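PDB 4OM9: serine protease pet from Escherichia coli, which acts as a secreted serine protease, an autotransporter enterotoxin of enteroaggregative strains that probably cleaves the host cytoskeletal protein alpha-fodrin. Local coordinates for residues P574-R579 and A619-Y624. Sequence-based numbering, arbitrary orientation.
Sequences PDWETR and AYIDLY
The W576 indole meets the methyls of A619 and I621 at a slant through its CH2 corner, while the carbonyl carbon of P574 lies at the edge of the ring system, in its plane, and R597 makes a cation-pi contact with the same indole. The other flat group, the R579 guanidinium, has E577 CB 3.8 Å above one face, offset toward the rim; its NE donates to D499 O, and NH2 lies 3.3 Å from E577 OE1, a pairing of charges only. The setting is the right-handed beta-helix of the autotransporter passenger: 576-577 runs antiparallel to 514-520 at the entry to a beta-helix strand, and 618-622 pairs antiparallel with 640-644. The backbones stay 10.9 Å apart at W576 CA and I621 CA, and the indole spans the gap. Its CG sits anti to the carbonyl carbon (chi1 -73°), with the ring carried out to the second strand. There one atom does the touching: CH2 lies 4.1 Å from A619 CB and equally 4.1 Å from I621 CG2. The methyls come from residues two apart on one face of their strand, with Y620 directed away between them. The I621 side chain runs at about a right angle to that of W576. The interface is small, 97 Å² over both sides, but largely buried. The indole NE1 donates to Q573 O, and the W576 side chain also touches A520. Beyond I621 an Asx turn follows at the end of the strand, with Y624 N donating to D622 OD1 over 2.9 Å from above the carboxylate plane.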
loop_
_atom_site.group_PDB
_atom_site.type_symbol
_atom_site.label_atom_id
_atom_site.label_comp_id
_atom_site.label_asym_id
_atom_site.label_seq_id
_atom_site.Cartn_x
_atom_site.Cartn_y
_atom_site.Cartn_z
ATOM N N PRO A 574 3.280 11.697 8.261
ATOM C CA PRO A 574 1.909 11.186 8.169
ATOM C C PRO A 574 1.603 10.571 6.820
ATOM O O PRO A 574 0.591 9.896 6.661
ATOM C CB PRO A 574 1.066 12.448 8.384
ATOM C CG PRO A 574 1.912 13.530 7.713
ATOM C CD PRO A 574 3.343 13.162 8.060
ATOM N N ASP A 575 2.471 10.800 5.844
ATOM C CA ASP A 575 2.164 10.405 4.482
ATOM C C ASP A 575 2.675 9.002 4.167
ATOM O O ASP A 575 3.867 8.790 3.944
ATOM C CB ASP A 575 2.728 11.427 3.485
ATOM C CG ASP A 575 4.119 11.928 3.871
ATOM O OD1 ASP A 575 4.323 12.270 5.054
ATOM O OD2 ASP A 575 5.001 11.998 2.987
ATOM N N TRP A 576 1.735 8.062 4.132
ATOM C CA TRP A 576 2.005 6.652 3.903
ATOM C C TRP A 576 1.101 6.106 2.821
ATOM O O TRP A 576 -0.122 6.360 2.824
ATOM C CB TRP A 576 1.799 5.819 5.188
ATOM C CG TRP A 576 2.868 6.027 6.208
ATOM C CD1 TRP A 576 3.066 7.138 6.972
ATOM C CD2 TRP A 576 3.895 5.106 6.566
ATOM N NE1 TRP A 576 4.157 6.967 7.780
ATOM C CE2 TRP A 576 4.683 5.728 7.553
ATOM C CE3 TRP A 576 4.234 3.814 6.137
ATOM C CZ2 TRP A 576 5.783 5.102 8.126
ATOM C CZ3 TRP A 576 5.331 3.202 6.702
ATOM C CH2 TRP A 576 6.093 3.844 7.686
ATOM N N GLU A 577 1.700 5.304 1.944
ATOM C CA GLU A 577 0.956 4.572 0.940
ATOM C C GLU A 577 0.429 3.249 1.493
ATOM O O GLU A 577 1.180 2.430 2.017
ATOM C CB GLU A 577 1.833 4.334 -0.291
ATOM C CG GLU A 577 1.911 5.557 -1.207
ATOM C CD GLU A 577 3.320 5.879 -1.637
ATOM O OE1 GLU A 577 4.140 4.940 -1.724
ATOM O OE2 GLU A 577 3.614 7.068 -1.878
ATOM N N THR A 578 -0.872 3.047 1.355
ATOM C CA THR A 578 -1.511 1.809 1.766
ATOM C C THR A 578 -1.293 0.746 0.704
ATOM O O THR A 578 -1.412 1.026 -0.494
ATOM C CB THR A 578 -3.003 2.027 2.009
ATOM O OG1 THR A 578 -3.142 3.012 3.030
ATOM C CG2 THR A 578 -3.691 0.729 2.455
ATOM N N ARG A 579 -0.963 -0.464 1.140
ATOM C CA ARG A 579 -0.588 -1.522 0.223
ATOM C C ARG A 579 -1.560 -2.676 0.358
ATOM O O ARG A 579 -2.065 -2.918 1.458
ATOM C CB ARG A 579 0.849 -1.992 0.493
ATOM C CG ARG A 579 1.886 -0.899 0.317
ATOM C CD ARG A 579 1.872 -0.385 -1.126
ATOM N NE ARG A 579 3.129 0.269 -1.476
ATOM C CZ ARG A 579 3.229 1.236 -2.387
ATOM N NH1 ARG A 579 2.143 1.637 -3.033
ATOM N NH2 ARG A 579 4.403 1.796 -2.653
ATOM N N ALA A 619 7.211 -0.347 12.444
ATOM C CA ALA A 619 7.251 -0.187 10.999
ATOM C C ALA A 619 8.687 0.047 10.553
ATOM O O ALA A 619 9.534 0.472 11.341
ATOM C CB ALA A 619 6.341 0.946 10.556
ATOM N N TYR A 620 8.959 -0.269 9.291
ATOM C CA TYR A 620 10.314 -0.186 8.758
ATOM C C TYR A 620 10.412 0.818 7.620
ATOM O O TYR A 620 9.519 0.926 6.787
ATOM C CB TYR A 620 10.785 -1.567 8.285
ATOM C CG TYR A 620 10.744 -2.605 9.398
ATOM C CD1 TYR A 620 9.537 -3.165 9.800
ATOM C CD2 TYR A 620 11.908 -3.011 10.051
ATOM C CE1 TYR A 620 9.484 -4.093 10.815
ATOM C CE2 TYR A 620 11.861 -3.944 11.069
ATOM C CZ TYR A 620 10.644 -4.484 11.438
ATOM O OH TYR A 620 10.555 -5.403 12.440
ATOM N N ILE A 621 11.502 1.565 7.592
ATOM C CA ILE A 621 11.763 2.429 6.446
ATOM C C ILE A 621 13.177 2.199 5.949
ATOM O O ILE A 621 14.039 1.689 6.687
ATOM C CB ILE A 621 11.565 3.925 6.772
ATOM C CG1 ILE A 621 12.583 4.399 7.803
ATOM C CG2 ILE A 621 10.155 4.178 7.255
ATOM C CD1 ILE A 621 12.533 5.918 8.077
ATOM N N ASP A 622 13.392 2.597 4.693
ATOM C CA ASP A 622 14.634 2.395 3.968
ATOM C C ASP A 622 15.214 3.772 3.692
ATOM O O ASP A 622 14.620 4.561 2.968
ATOM C CB ASP A 622 14.348 1.598 2.678
ATOM C CG ASP A 622 15.570 1.451 1.737
ATOM O OD1 ASP A 622 16.716 1.764 2.128
ATOM O OD2 ASP A 622 15.356 0.985 0.594
ATOM N N LEU A 623 16.361 4.074 4.284
ATOM C CA LEU A 623 17.010 5.348 4.051
ATOM C C LEU A 623 17.458 5.576 2.586
ATOM O O LEU A 623 17.820 6.698 2.216
ATOM C CB LEU A 623 18.201 5.497 4.982
ATOM C CG LEU A 623 17.804 5.614 6.459
ATOM C CD1 LEU A 623 19.031 5.784 7.347
ATOM C CD2 LEU A 623 16.812 6.769 6.665
ATOM N N TYR A 624 17.424 4.533 1.759
ATOM C CA TYR A 624 17.764 4.696 0.354
ATOM C C TYR A 624 16.642 4.225 -0.534
ATOM O O TYR A 624 16.845 3.950 -1.730
ATOM C CB TYR A 624 19.034 3.945 -0.003
ATOM C CG TYR A 624 20.258 4.420 0.724
ATOM C CD1 TYR A 624 20.826 5.656 0.428
ATOM C CD2 TYR A 624 20.866 3.628 1.694
ATOM C CE1 TYR A 624 21.963 6.098 1.083
ATOM C CE2 TYR A 624 21.998 4.067 2.365
ATOM C CZ TYR A 624 22.544 5.303 2.051
ATOM O OH TYR A 624 23.675 5.742 2.703
#